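Local coordinates for protein dextranase (Pseudarthrobacter oxydans, PDB 6NZS) that hydrolyses internal alpha-1,6-glucosidic linkages of dextran as an endo-acting member of glycoside hydrolase family 49, at residues A[75-80]-A[168-173]; A[145-150]-A[404-409]; A[153-158]-A[435-440]; A[448-453]-A[477-482]. All coordinates share one frame; numbering follows the deposited sequence.

The four contacts illustrate how a two-part enzyme is joined: an N-terminal Ig-like domain lies against a parallel beta-solenoid. Contact 1 stays within the Ig-like domain, contacts 2 and 3 bridge it to the solenoid, and contact 4 lies within the solenoid. Contact 3 is nearest to contact 1, their centres about 9 Å apart, and strands 154-159 and 168-169 pair antiparallel. Contacts 2 and 3, their centres about 12 Å apart, meet through E149 and H435. Along the chain, the segments of contacts 1, 2 and 3 alternate, whereas contact 4 follows after them; its centre is about 24 Å from that of contact 1. Contacts 2 and 3 thus join segments over 250 residues apart into the interface between the two parts.

Contact 1: residues A[75-80]-A[168-173]; sequences AEFSSQ and LTTEAE
F77, on the first turn of helix 76-81, lays its phenyl ring against L168 of the short strand 168-169, a CH-pi contact that joins a short helix to a strand within the N-terminal Ig-like domain. The CB of L168 comes within 3.5 Å of F77 CD1 and rests over one face of the ring, 22° off the normal and displaced toward the rim. Farther along the same side chain, L168 CD1 flanks F77 CD2 at 3.8 Å, and the two side chains cross at about a right angle. The F77 ring gets there because CG stands anti to the backbone N (chi1 174°), which carries it out from the helix toward the strand. T170 adds a weaker contact: its backbone N lies at the ring edge, near the plane, and its CG2 is 4.1 Å from F77 CE1. The F77 side chain also touches Y155 and A157 of strand 154-159. Replacing F77 with an alanine would probably leave L168 without its aromatic mate and open a gap between helix and strand. The chain turns beyond L168 in an ST turn, in which the backbone N of E171 donates to T169 OG1 over 3.1 Å, nearly straight at 171°.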
loop_
_atom_site.group_PDB
_atom_site.type_symbol
_atom_site.label_atom_id
_atom_site.label_comp_id
_atom_site.label_asym_id
_atom_site.label_seq_id
_atom_site.Cartn_x
_atom_site.Cartn_y
_atom_site.Cartn_z
ATOM N N ALA A 75 9.206 -0.168 -12.989
ATOM C CA ALA A 75 10.093 -1.029 -12.221
ATOM C C ALA A 75 11.550 -0.878 -12.616
ATOM O O ALA A 75 12.385 -1.659 -12.148
ATOM C CB ALA A 75 9.661 -2.491 -12.364
ATOM N N GLU A 76 11.882 0.121 -13.437
ATOM C CA GLU A 76 13.244 0.239 -13.951
ATOM C C GLU A 76 14.257 0.442 -12.830
ATOM O O GLU A 76 15.247 -0.294 -12.743
ATOM C CB GLU A 76 13.328 1.366 -14.977
ATOM C CG GLU A 76 12.752 1.004 -16.343
ATOM C CD GLU A 76 11.229 0.992 -16.380
ATOM O OE1 GLU A 76 10.589 1.680 -15.552
ATOM O OE2 GLU A 76 10.674 0.289 -17.244
ATOM N N PHE A 77 14.046 1.446 -11.969
ATOM C CA PHE A 77 15.027 1.693 -10.914
ATOM C C PHE A 77 15.114 0.513 -9.959
ATOM O O PHE A 77 16.209 0.058 -9.614
ATOM C CB PHE A 77 14.711 2.957 -10.117
ATOM C CG PHE A 77 15.637 3.149 -8.936
ATOM C CD1 PHE A 77 16.974 3.454 -9.142
ATOM C CD2 PHE A 77 15.185 2.993 -7.627
ATOM C CE1 PHE A 77 17.845 3.617 -8.075
ATOM C CE2 PHE A 77 16.060 3.159 -6.551
ATOM C CZ PHE A 77 17.385 3.469 -6.776
ATOM N N SER A 78 13.964 0.006 -9.510
ATOM C CA SER A 78 13.996 -1.087 -8.543
ATOM C C SER A 78 14.714 -2.309 -9.111
ATOM O O SER A 78 15.513 -2.948 -8.419
ATOM C CB SER A 78 12.584 -1.435 -8.095
ATOM O OG SER A 78 11.806 -1.924 -9.167
ATOM N N SER A 79 14.467 -2.631 -10.380
ATOM C CA SER A 79 15.149 -3.751 -11.021
ATOM C C SER A 79 16.648 -3.494 -11.140
ATOM O O SER A 79 17.467 -4.352 -10.786
ATOM C CB SER A 79 14.525 -3.990 -12.396
ATOM O OG SER A 79 15.172 -5.050 -13.075
ATOM N N GLN A 80 17.027 -2.305 -11.617
ATOM C CA GLN A 80 18.434 -2.024 -11.882
ATOM C C GLN A 80 19.240 -1.862 -10.602
ATOM O O GLN A 80 20.428 -2.196 -10.578
ATOM C CB GLN A 80 18.545 -0.805 -12.799
ATOM C CG GLN A 80 17.977 -1.096 -14.187
ATOM C CD GLN A 80 17.969 0.111 -15.100
ATOM O OE1 GLN A 80 18.883 0.937 -15.069
ATOM N NE2 GLN A 80 16.934 0.217 -15.927
ATOM N N LEU A 168 16.096 8.105 -11.124
ATOM C CA LEU A 168 16.713 7.589 -9.912
ATOM C C LEU A 168 17.971 6.787 -10.235
ATOM O O LEU A 168 18.056 6.095 -11.254
ATOM C CB LEU A 168 15.735 6.725 -9.117
ATOM C CG LEU A 168 14.622 7.497 -8.419
ATOM C CD1 LEU A 168 13.783 6.510 -7.631
ATOM C CD2 LEU A 168 15.158 8.583 -7.507
ATOM N N THR A 169 18.951 6.880 -9.343
ATOM C CA THR A 169 20.199 6.145 -9.468
ATOM C C THR A 169 20.760 5.923 -8.072
ATOM O O THR A 169 20.430 6.644 -7.126
ATOM C CB THR A 169 21.197 6.927 -10.335
ATOM O OG1 THR A 169 22.438 6.213 -10.411
ATOM C CG2 THR A 169 21.451 8.301 -9.730
ATOM N N THR A 170 21.606 4.904 -7.942
ATOM C CA THR A 170 22.329 4.713 -6.694
ATOM C C THR A 170 23.641 5.481 -6.656
ATOM O O THR A 170 24.323 5.457 -5.628
ATOM C CB THR A 170 22.594 3.223 -6.422
ATOM O OG1 THR A 170 23.315 2.668 -7.521
ATOM C CG2 THR A 170 21.292 2.469 -6.250
ATOM N N GLU A 171 24.010 6.151 -7.754
ATOM C CA GLU A 171 25.230 6.954 -7.776
ATOM C C GLU A 171 24.991 8.271 -7.048
ATOM O O GLU A 171 24.016 8.979 -7.327
ATOM C CB GLU A 171 25.706 7.209 -9.218
ATOM C CG GLU A 171 24.782 8.052 -10.087
ATOM C CD GLU A 171 25.390 8.521 -11.411
ATOM O OE1 GLU A 171 24.787 9.431 -12.055
ATOM O OE2 GLU A 171 26.451 7.966 -11.806
ATOM N N ALA A 172 25.877 8.592 -6.106
ATOM C CA ALA A 172 25.753 9.789 -5.280
ATOM C C ALA A 172 26.371 11.036 -5.904
ATOM O O ALA A 172 25.861 12.143 -5.693
ATOM C CB ALA A 172 26.441 9.552 -3.931
ATOM N N GLU A 173 27.466 10.890 -6.650
ATOM C CA GLU A 173 28.298 12.038 -7.001
ATOM C C GLU A 173 27.545 13.023 -7.885
ATOM O O GLU A 173 27.095 12.671 -8.977
ATOM C CB GLU A 173 29.556 11.548 -7.716
ATOM C CG GLU A 173 30.459 12.660 -8.232
ATOM C CD GLU A 173 31.312 13.262 -7.137
ATOM O OE1 GLU A 173 31.405 12.646 -6.052
ATOM O OE2 GLU A 173 31.892 14.347 -7.360
#

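Contact 2: residues A[145-150]-A[404-409]; sequences RFSVEF and VIWKNE
S147 and W406 meet where strand 144-150 of the Ig-like domain passes strand 398-407 of the beta-solenoid, and this first shell is a matter of van der Waals contact. The S147 OG lies 3.4 Å from W406 CZ3, approaching the indole obliquely, with S147 CB behind it at 3.9 Å from the same carbon. One end of the contact is formed by V404, whose CG2 touches the carbonyl oxygen of R145 at 3.6 Å. The short strand segments run at 47° to each other, 8.2 Å apart at their closest, so no backbone pairing forms between them, and the contacts run through side chains and one carbonyl oxygen.

The second shell fixes these groups. A chi1 of 172° turns the S147 hydroxyl away from its own N and toward E149, where it donates to OE2 over 2.7 Å, using the anti lone pair of that oxygen. E149 OE2 is also hydrogen-bonded to H435 NE2, which belongs to the solenoid. W406 NE1 crosses back to E181 OE1 on strand 176-192 of the Ig-like domain; within that domain R145 is salt-bridged to E191. If an alanine stood in place of S147, the E149 carboxylate would probably lose the hydroxyl's bond and be freer to turn, and W406 CZ3 would lose its nearest oxygen neighbour.

All the touching residues are buried, so the chemistry implies a domain interface in which oxygens rest on indole and methyl carbon, while S147 OG, E149 OE2 and W406 NE1 make their hydrogen bonds to other partners.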
loop_
_atom_site.group_PDB
_atom_site.type_symbol
_atom_site.label_atom_id
_atom_site.label_comp_id
_atom_site.label_asym_id
_atom_site.label_seq_id
_atom_site.Cartn_x
_atom_site.Cartn_y
_atom_site.Cartn_z
ATOM N N ARG A 145 2.396 -4.448 11.821
ATOM C CA ARG A 145 3.089 -4.631 10.547
ATOM C C ARG A 145 4.203 -3.595 10.490
ATOM O O ARG A 145 3.936 -2.392 10.594
ATOM C CB ARG A 145 2.108 -4.442 9.384
ATOM C CG ARG A 145 1.042 -5.561 9.282
ATOM C CD ARG A 145 -0.379 -5.025 9.046
ATOM N NE ARG A 145 -0.845 -4.185 10.153
ATOM C CZ ARG A 145 -1.300 -4.641 11.316
ATOM N NH1 ARG A 145 -1.362 -5.946 11.556
ATOM N NH2 ARG A 145 -1.688 -3.785 12.253
ATOM N N PHE A 146 5.449 -4.050 10.362
ATOM C CA PHE A 146 6.570 -3.128 10.513
ATOM C C PHE A 146 7.775 -3.611 9.724
ATOM O O PHE A 146 7.858 -4.776 9.318
ATOM C CB PHE A 146 6.927 -2.908 11.998
ATOM C CG PHE A 146 7.320 -4.162 12.741
ATOM C CD1 PHE A 146 6.356 -5.017 13.249
ATOM C CD2 PHE A 146 8.662 -4.462 12.952
ATOM C CE1 PHE A 146 6.727 -6.158 13.937
ATOM C CE2 PHE A 146 9.047 -5.592 13.634
ATOM C CZ PHE A 146 8.077 -6.440 14.141
ATOM N N SER A 147 8.722 -2.692 9.535
ATOM C CA SER A 147 9.939 -2.916 8.774
ATOM C C SER A 147 11.124 -3.044 9.727
ATOM O O SER A 147 11.246 -2.276 10.693
ATOM C CB SER A 147 10.157 -1.708 7.856
ATOM O OG SER A 147 11.419 -1.779 7.221
ATOM N N VAL A 148 11.995 -4.015 9.444
ATOM C CA VAL A 148 13.214 -4.271 10.209
ATOM C C VAL A 148 14.404 -3.900 9.328
ATOM O O VAL A 148 14.579 -4.464 8.239
ATOM C CB VAL A 148 13.284 -5.744 10.647
ATOM C CG1 VAL A 148 14.584 -6.034 11.382
ATOM C CG2 VAL A 148 12.074 -6.098 11.513
ATOM N N GLU A 149 15.215 -2.944 9.784
ATOM C CA GLU A 149 16.173 -2.251 8.913
ATOM C C GLU A 149 17.593 -2.388 9.465
ATOM O O GLU A 149 17.998 -1.645 10.367
ATOM C CB GLU A 149 15.747 -0.794 8.734
ATOM C CG GLU A 149 14.250 -0.693 8.426
ATOM C CD GLU A 149 13.803 0.595 7.766
ATOM O OE1 GLU A 149 14.593 1.566 7.681
ATOM O OE2 GLU A 149 12.645 0.618 7.313
ATOM N N PHE A 150 18.352 -3.336 8.918
ATOM C CA PHE A 150 19.747 -3.508 9.310
ATOM C C PHE A 150 20.592 -2.438 8.620
ATOM O O PHE A 150 20.528 -2.281 7.394
ATOM C CB PHE A 150 20.246 -4.889 8.885
ATOM C CG PHE A 150 19.771 -6.020 9.758
ATOM C CD1 PHE A 150 18.473 -6.509 9.650
ATOM C CD2 PHE A 150 20.640 -6.622 10.653
ATOM C CE1 PHE A 150 18.047 -7.568 10.442
ATOM C CE2 PHE A 150 20.217 -7.679 11.449
ATOM C CZ PHE A 150 18.922 -8.147 11.343
ATOM N N VAL A 404 0.208 1.560 7.642
ATOM C CA VAL A 404 1.647 1.687 7.432
ATOM C C VAL A 404 1.885 1.624 5.931
ATOM O O VAL A 404 1.362 0.728 5.257
ATOM C CB VAL A 404 2.392 0.550 8.151
ATOM C CG1 VAL A 404 3.879 0.580 7.810
ATOM C CG2 VAL A 404 2.186 0.643 9.669
ATOM N N ILE A 405 2.648 2.583 5.395
ATOM C CA ILE A 405 2.801 2.724 3.948
ATOM C C ILE A 405 4.279 2.784 3.585
ATOM O O ILE A 405 5.034 3.576 4.160
ATOM C CB ILE A 405 2.070 3.973 3.418
ATOM C CG1 ILE A 405 0.563 3.862 3.706
ATOM C CG2 ILE A 405 2.359 4.160 1.919
ATOM C CD1 ILE A 405 -0.226 5.127 3.362
ATOM N N TRP A 406 4.687 1.943 2.628
ATOM C CA TRP A 406 6.000 2.018 1.988
ATOM C C TRP A 406 5.720 2.504 0.571
ATOM O O TRP A 406 5.309 1.733 -0.298
ATOM C CB TRP A 406 6.689 0.653 1.979
ATOM C CG TRP A 406 8.171 0.731 1.669
ATOM C CD1 TRP A 406 8.784 1.414 0.641
ATOM C CD2 TRP A 406 9.218 0.105 2.413
ATOM N NE1 TRP A 406 10.150 1.241 0.717
ATOM C CE2 TRP A 406 10.438 0.443 1.794
ATOM C CE3 TRP A 406 9.239 -0.720 3.548
ATOM C CZ2 TRP A 406 11.673 -0.002 2.283
ATOM C CZ3 TRP A 406 10.453 -1.153 4.027
ATOM C CH2 TRP A 406 11.655 -0.789 3.405
ATOM N N LYS A 407 5.908 3.791 0.346
ATOM C CA LYS A 407 5.601 4.379 -0.944
ATOM C C LYS A 407 6.802 4.207 -1.868
ATOM O O LYS A 407 7.946 4.301 -1.423
ATOM C CB LYS A 407 5.269 5.861 -0.723
ATOM C CG LYS A 407 5.100 6.701 -1.974
ATOM C CD LYS A 407 3.818 6.342 -2.697
ATOM C CE LYS A 407 3.844 6.867 -4.114
ATOM N NZ LYS A 407 2.505 6.665 -4.769
ATOM N N ASN A 408 6.542 3.916 -3.150
ATOM C CA ASN A 408 7.628 3.856 -4.123
ATOM C C ASN A 408 7.785 5.218 -4.798
ATOM O O ASN A 408 7.883 6.230 -4.099
ATOM C CB ASN A 408 7.449 2.677 -5.092
ATOM C CG ASN A 408 7.742 1.327 -4.428
ATOM O OD1 ASN A 408 7.956 1.246 -3.218
ATOM N ND2 ASN A 408 7.800 0.273 -5.237
ATOM N N GLU A 409 7.791 5.280 -6.132
ATOM C CA GLU A 409 8.199 6.498 -6.835
ATOM C C GLU A 409 7.038 7.343 -7.330
ATOM O O GLU A 409 7.107 8.582 -7.292
ATOM C CB GLU A 409 9.034 6.117 -8.063
ATOM C CG GLU A 409 10.367 5.482 -7.724
ATOM C CD GLU A 409 10.365 3.980 -7.890
ATOM O OE1 GLU A 409 9.293 3.408 -8.185
ATOM O OE2 GLU A 409 11.440 3.368 -7.722
#

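Contact 3: residues A[153-158]-A[435-440]; sequences QLYTAY and HNRMYW
Y155 and R437 provide the close part of this junction between the Ig-like domain and the loop that follows solenoid strand 423-435. The phenol oxygen of Y155 touches the aliphatic CD of R437 at 3.7 Å, the side chains crossing at about a right angle with ring and guanidinium planes 46° apart. The hydroxyl does not bond to the guanidinium itself: Y155 OH is 4.2 Å from R437 NH1. Both instead turn to E181, whose OE2 is hydrogen-bonded to Y155 OH and salt-bridged to R437 NH1, so one carboxylate oxygen gathers the two polar ends and probably steadies the buried positive charge. E409 takes up NH2 in a second salt bridge. The bend of the R437 chain at chi3 (-57°) turns NE out of the line of the chain, so that CD lies at the elbow, against the tyrosine oxygen.

The looser part lies beside A157, whose CB comes only to 4.2 Å from R437 CD. Y158, next in the strand and partly exposed, has its CB directed away from the loop. Loop geometry is set in part by an Asx turn, N436 OD1 accepting from the backbone N of M438 at 3.3 Å.

Strand 154-159 is flanked by strands 176-192 and 168-169, while F77 of helix 76-81 packs against R437, and N436 and M438 lie on K407 of strand 398-407.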
loop_
_atom_site.group_PDB
_atom_site.type_symbol
_atom_site.label_atom_id
_atom_site.label_comp_id
_atom_site.label_asym_id
_atom_site.label_seq_id
_atom_site.Cartn_x
_atom_site.Cartn_y
_atom_site.Cartn_z
ATOM N N GLN A 153 22.375 -2.864 5.241
ATOM C CA GLN A 153 21.505 -3.005 4.081
ATOM C C GLN A 153 21.022 -1.670 3.525
ATOM O O GLN A 153 20.448 -1.645 2.429
ATOM C CB GLN A 153 20.321 -3.913 4.437
ATOM C CG GLN A 153 20.678 -5.388 4.369
ATOM C CD GLN A 153 20.916 -5.825 2.945
ATOM O OE1 GLN A 153 20.096 -5.563 2.068
ATOM N NE2 GLN A 153 22.054 -6.455 2.693
ATOM N N LEU A 154 21.241 -0.570 4.233
ATOM C CA LEU A 154 20.747 0.720 3.774
ATOM C C LEU A 154 21.486 1.175 2.526
ATOM O O LEU A 154 22.699 0.993 2.397
ATOM C CB LEU A 154 20.921 1.778 4.865
ATOM C CG LEU A 154 20.142 1.551 6.162
ATOM C CD1 LEU A 154 20.399 2.682 7.146
ATOM C CD2 LEU A 154 18.652 1.414 5.852
ATOM N N TYR A 155 20.745 1.804 1.624
ATOM C CA TYR A 155 21.313 2.528 0.497
ATOM C C TYR A 155 20.521 3.824 0.355
ATOM O O TYR A 155 19.418 3.969 0.894
ATOM C CB TYR A 155 21.244 1.707 -0.810
ATOM C CG TYR A 155 19.885 1.858 -1.448
ATOM C CD1 TYR A 155 18.781 1.206 -0.914
ATOM C CD2 TYR A 155 19.683 2.721 -2.526
ATOM C CE1 TYR A 155 17.525 1.383 -1.435
ATOM C CE2 TYR A 155 18.428 2.909 -3.052
ATOM C CZ TYR A 155 17.346 2.236 -2.504
ATOM O OH TYR A 155 16.087 2.423 -3.018
ATOM N N THR A 156 21.070 4.766 -0.403
ATOM C CA THR A 156 20.381 6.016 -0.688
ATOM C C THR A 156 20.046 6.076 -2.169
ATOM O O THR A 156 20.918 5.852 -3.022
ATOM C CB THR A 156 21.228 7.223 -0.270
ATOM O OG1 THR A 156 21.450 7.167 1.151
ATOM C CG2 THR A 156 20.533 8.542 -0.638
ATOM N N ALA A 157 18.780 6.358 -2.470
ATOM C CA ALA A 157 18.367 6.656 -3.835
ATOM C C ALA A 157 18.608 8.134 -4.114
ATOM O O ALA A 157 18.273 8.990 -3.285
ATOM C CB ALA A 157 16.887 6.333 -4.015
ATOM N N TYR A 158 19.198 8.425 -5.275
ATOM C CA TYR A 158 19.480 9.787 -5.712
ATOM C C TYR A 158 18.755 10.097 -7.013
ATOM O O TYR A 158 18.490 9.207 -7.819
ATOM C CB TYR A 158 20.981 9.970 -5.978
ATOM C CG TYR A 158 21.827 9.816 -4.747
ATOM C CD1 TYR A 158 22.281 8.564 -4.350
ATOM C CD2 TYR A 158 22.174 10.917 -3.980
ATOM C CE1 TYR A 158 23.063 8.412 -3.214
ATOM C CE2 TYR A 158 22.956 10.773 -2.841
ATOM C CZ TYR A 158 23.385 9.519 -2.460
ATOM O OH TYR A 158 24.171 9.373 -1.329
ATOM N N HIS A 435 8.591 4.963 4.309
ATOM C CA HIS A 435 9.549 5.260 3.255
ATOM C C HIS A 435 8.788 5.804 2.066
ATOM O O HIS A 435 7.590 5.562 1.909
ATOM C CB HIS A 435 10.303 3.999 2.824
ATOM C CG HIS A 435 11.210 3.469 3.884
ATOM N ND1 HIS A 435 12.308 4.173 4.326
ATOM C CD2 HIS A 435 11.169 2.328 4.615
ATOM C CE1 HIS A 435 12.916 3.486 5.278
ATOM N NE2 HIS A 435 12.243 2.362 5.469
ATOM N N ASN A 436 9.512 6.521 1.211
ATOM C CA ASN A 436 8.954 6.959 -0.060
ATOM C C ASN A 436 10.109 7.306 -0.980
ATOM O O ASN A 436 11.176 7.711 -0.518
ATOM C CB ASN A 436 8.033 8.176 0.109
ATOM C CG ASN A 436 8.807 9.460 0.317
ATOM O OD1 ASN A 436 9.030 10.224 -0.631
ATOM N ND2 ASN A 436 9.246 9.700 1.549
ATOM N N ARG A 437 9.877 7.170 -2.288
ATOM C CA ARG A 437 10.874 7.531 -3.286
ATOM C C ARG A 437 10.305 8.553 -4.262
ATOM O O ARG A 437 10.607 8.533 -5.457
ATOM C CB ARG A 437 11.421 6.304 -4.018
ATOM C CG ARG A 437 12.359 5.438 -3.163
ATOM C CD ARG A 437 13.178 4.458 -4.015
ATOM N NE ARG A 437 12.333 3.582 -4.822
ATOM C CZ ARG A 437 11.768 2.461 -4.393
ATOM N NH1 ARG A 437 11.951 2.042 -3.144
ATOM N NH2 ARG A 437 11.008 1.750 -5.222
ATOM N N MET A 438 9.474 9.465 -3.760
ATOM C CA MET A 438 8.888 10.494 -4.615
ATOM C C MET A 438 9.964 11.523 -4.952
ATOM O O MET A 438 10.519 12.173 -4.059
ATOM C CB MET A 438 7.680 11.126 -3.925
ATOM C CG MET A 438 6.547 10.113 -3.691
ATOM S SD MET A 438 4.988 10.821 -3.086
ATOM C CE MET A 438 5.510 11.444 -1.496
ATOM N N TYR A 439 10.289 11.650 -6.238
ATOM C CA TYR A 439 11.587 12.205 -6.611
ATOM C C TYR A 439 11.571 13.307 -7.660
ATOM O O TYR A 439 12.639 13.832 -7.964
ATOM C CB TYR A 439 12.527 11.096 -7.118
ATOM C CG TYR A 439 12.151 10.484 -8.467
ATOM C CD1 TYR A 439 12.628 11.015 -9.665
ATOM C CD2 TYR A 439 11.343 9.355 -8.539
ATOM C CE1 TYR A 439 12.294 10.448 -10.887
ATOM C CE2 TYR A 439 11.011 8.780 -9.758
ATOM C CZ TYR A 439 11.494 9.330 -10.923
ATOM O OH TYR A 439 11.169 8.755 -12.129
ATOM N N TRP A 440 10.418 13.666 -8.217
ATOM C CA TRP A 440 10.385 14.415 -9.473
ATOM C C TRP A 440 11.088 15.766 -9.371
ATOM O O TRP A 440 10.848 16.550 -8.448
ATOM C CB TRP A 440 8.937 14.655 -9.886
ATOM C CG TRP A 440 8.080 13.437 -9.955
ATOM C CD1 TRP A 440 6.998 13.155 -9.166
ATOM C CD2 TRP A 440 8.188 12.357 -10.889
ATOM N NE1 TRP A 440 6.439 11.964 -9.544
ATOM C CE2 TRP A 440 7.142 11.456 -10.607
ATOM C CE3 TRP A 440 9.061 12.070 -11.947
ATOM C CZ2 TRP A 440 6.954 10.279 -11.323
ATOM C CZ3 TRP A 440 8.876 10.897 -12.659
ATOM C CH2 TRP A 440 7.827 10.015 -12.346
#

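Contact 4: residues A[448-453]-A[477-482]; sequences CILNSS and ENITVE
I449, just ahead of strand 450-452, faces V481 of strand 469-482 with their CA atoms 8.4 Å apart, a spacing bridged by side chains across the interior of the parallel beta-solenoid, since the two strands belong to different sheets of it. I449 and V481 reach toward each other tip to tip, I449 CD1 touching V481 CG2 at 3.7 Å and V481 CG1 at 4.0 Å. The other branch of I449 serves a second neighbour: CG2, anti to the backbone N while CG1 stands beside it (chi1 -57°), meets I479 CG2 at 3.9 Å as the two side chains slide past each other in opposite directions. L450 extends the row, its CD1 and CD2 both lying 4.1 Å from I479 CD1, again end to end. Beyond the two segments the same core runs on into strand 495-507, where L505 touches L450 and I479, and I507 touches V481. C448, immediately before I449, is disulfide-bonded to C487. The contact across these segments is wholly aliphatic and buried, implying that it rests on the close-fitting methyl groups of branched side chains and the exclusion of water, with no directional polar bond to set its angles.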
loop_
_atom_site.group_PDB
_atom_site.type_symbol
_atom_site.label_atom_id
_atom_site.label_comp_id
_atom_site.label_asym_id
_atom_site.label_seq_id
_atom_site.Cartn_x
_atom_site.Cartn_y
_atom_site.Cartn_z
ATOM N N CYS A 448 3.282 14.205 -3.906
ATOM C CA CYS A 448 3.234 14.690 -2.525
ATOM C C CYS A 448 2.502 13.724 -1.606
ATOM O O CYS A 448 1.902 12.746 -2.062
ATOM C CB CYS A 448 2.616 16.090 -2.388
ATOM S SG CYS A 448 3.264 17.343 -3.510
ATOM N N ILE A 449 2.534 14.004 -0.305
ATOM C CA ILE A 449 1.835 13.153 0.654
ATOM C C ILE A 449 0.325 13.197 0.418
ATOM O O ILE A 449 -0.344 12.157 0.402
ATOM C CB ILE A 449 2.222 13.540 2.092
ATOM C CG1 ILE A 449 3.746 13.450 2.290
ATOM C CG2 ILE A 449 1.480 12.661 3.090
ATOM C CD1 ILE A 449 4.330 12.045 2.114
ATOM N N LEU A 450 -0.236 14.396 0.240
ATOM C CA LEU A 450 -1.663 14.583 -0.023
ATOM C C LEU A 450 -1.861 15.282 -1.366
ATOM O O LEU A 450 -1.124 16.210 -1.708
ATOM C CB LEU A 450 -2.323 15.395 1.102
ATOM C CG LEU A 450 -2.224 14.775 2.494
ATOM C CD1 LEU A 450 -1.257 15.556 3.376
ATOM C CD2 LEU A 450 -3.610 14.693 3.132
ATOM N N ASN A 451 -2.879 14.858 -2.122
ATOM C CA ASN A 451 -2.986 15.306 -3.506
ATOM C C ASN A 451 -4.427 15.253 -3.991
ATOM O O ASN A 451 -5.143 14.286 -3.733
ATOM C CB ASN A 451 -2.103 14.394 -4.369
ATOM C CG ASN A 451 -2.025 14.794 -5.837
ATOM O OD1 ASN A 451 -2.056 13.917 -6.696
ATOM N ND2 ASN A 451 -1.876 16.087 -6.131
ATOM N N SER A 452 -4.825 16.309 -4.694
ATOM C CA SER A 452 -5.915 16.274 -5.667
ATOM C C SER A 452 -5.263 16.536 -7.019
ATOM O O SER A 452 -4.981 17.687 -7.371
ATOM C CB SER A 452 -6.977 17.324 -5.367
ATOM O OG SER A 452 -7.871 17.439 -6.479
ATOM N N SER A 453 -4.992 15.469 -7.761
ATOM C CA SER A 453 -4.391 15.624 -9.077
ATOM C C SER A 453 -5.354 16.339 -10.021
ATOM O O SER A 453 -6.581 16.295 -9.853
ATOM C CB SER A 453 -4.033 14.258 -9.661
ATOM O OG SER A 453 -3.400 14.396 -10.931
ATOM N N GLU A 477 -5.723 12.888 10.366
ATOM C CA GLU A 477 -5.086 13.176 11.648
ATOM C C GLU A 477 -3.985 12.166 11.912
ATOM O O GLU A 477 -4.249 10.958 11.960
ATOM C CB GLU A 477 -6.095 13.177 12.801
ATOM C CG GLU A 477 -5.427 13.415 14.144
ATOM C CD GLU A 477 -6.369 13.912 15.222
ATOM O OE1 GLU A 477 -7.553 14.158 14.919
ATOM O OE2 GLU A 477 -5.906 14.061 16.373
ATOM N N ASN A 478 -2.764 12.678 12.117
ATOM C CA ASN A 478 -1.542 11.910 12.335
ATOM C C ASN A 478 -1.087 11.262 11.035
ATOM O O ASN A 478 -1.523 10.161 10.691
ATOM C CB ASN A 478 -1.674 10.899 13.483
ATOM C CG ASN A 478 -2.103 11.550 14.777
ATOM O OD1 ASN A 478 -1.801 12.716 15.026
ATOM N ND2 ASN A 478 -2.820 10.802 15.603
ATOM N N ILE A 479 -0.233 11.962 10.296
ATOM C CA ILE A 479 0.433 11.416 9.121
ATOM C C ILE A 479 1.918 11.598 9.379
ATOM O O ILE A 479 2.456 12.704 9.236
ATOM C CB ILE A 479 0.017 12.101 7.818
ATOM C CG1 ILE A 479 -1.508 12.119 7.641
ATOM C CG2 ILE A 479 0.688 11.387 6.646
ATOM C CD1 ILE A 479 -1.956 12.932 6.423
ATOM N N THR A 480 2.584 10.521 9.776
ATOM C CA THR A 480 3.996 10.556 10.115
ATOM C C THR A 480 4.797 10.115 8.899
ATOM O O THR A 480 4.611 9.000 8.400
ATOM C CB THR A 480 4.247 9.629 11.302
ATOM O OG1 THR A 480 3.531 10.129 12.445
ATOM C CG2 THR A 480 5.729 9.556 11.625
ATOM N N VAL A 481 5.658 10.999 8.403
ATOM C CA VAL A 481 6.466 10.733 7.216
ATOM C C VAL A 481 7.916 10.652 7.665
ATOM O O VAL A 481 8.495 11.641 8.137
ATOM C CB VAL A 481 6.274 11.810 6.144
ATOM C CG1 VAL A 481 7.087 11.471 4.901
ATOM C CG2 VAL A 481 4.788 11.949 5.803
ATOM N N GLU A 482 8.494 9.466 7.550
ATOM C CA GLU A 482 9.831 9.217 8.081
ATOM C C GLU A 482 10.886 9.387 6.994
ATOM O O GLU A 482 10.655 9.052 5.828
ATOM C CB GLU A 482 9.909 7.814 8.689
ATOM C CG GLU A 482 8.861 7.593 9.787
ATOM C CD GLU A 482 9.292 6.587 10.833
ATOM O OE1 GLU A 482 10.499 6.505 11.150
ATOM O OE2 GLU A 482 8.415 5.885 11.361
#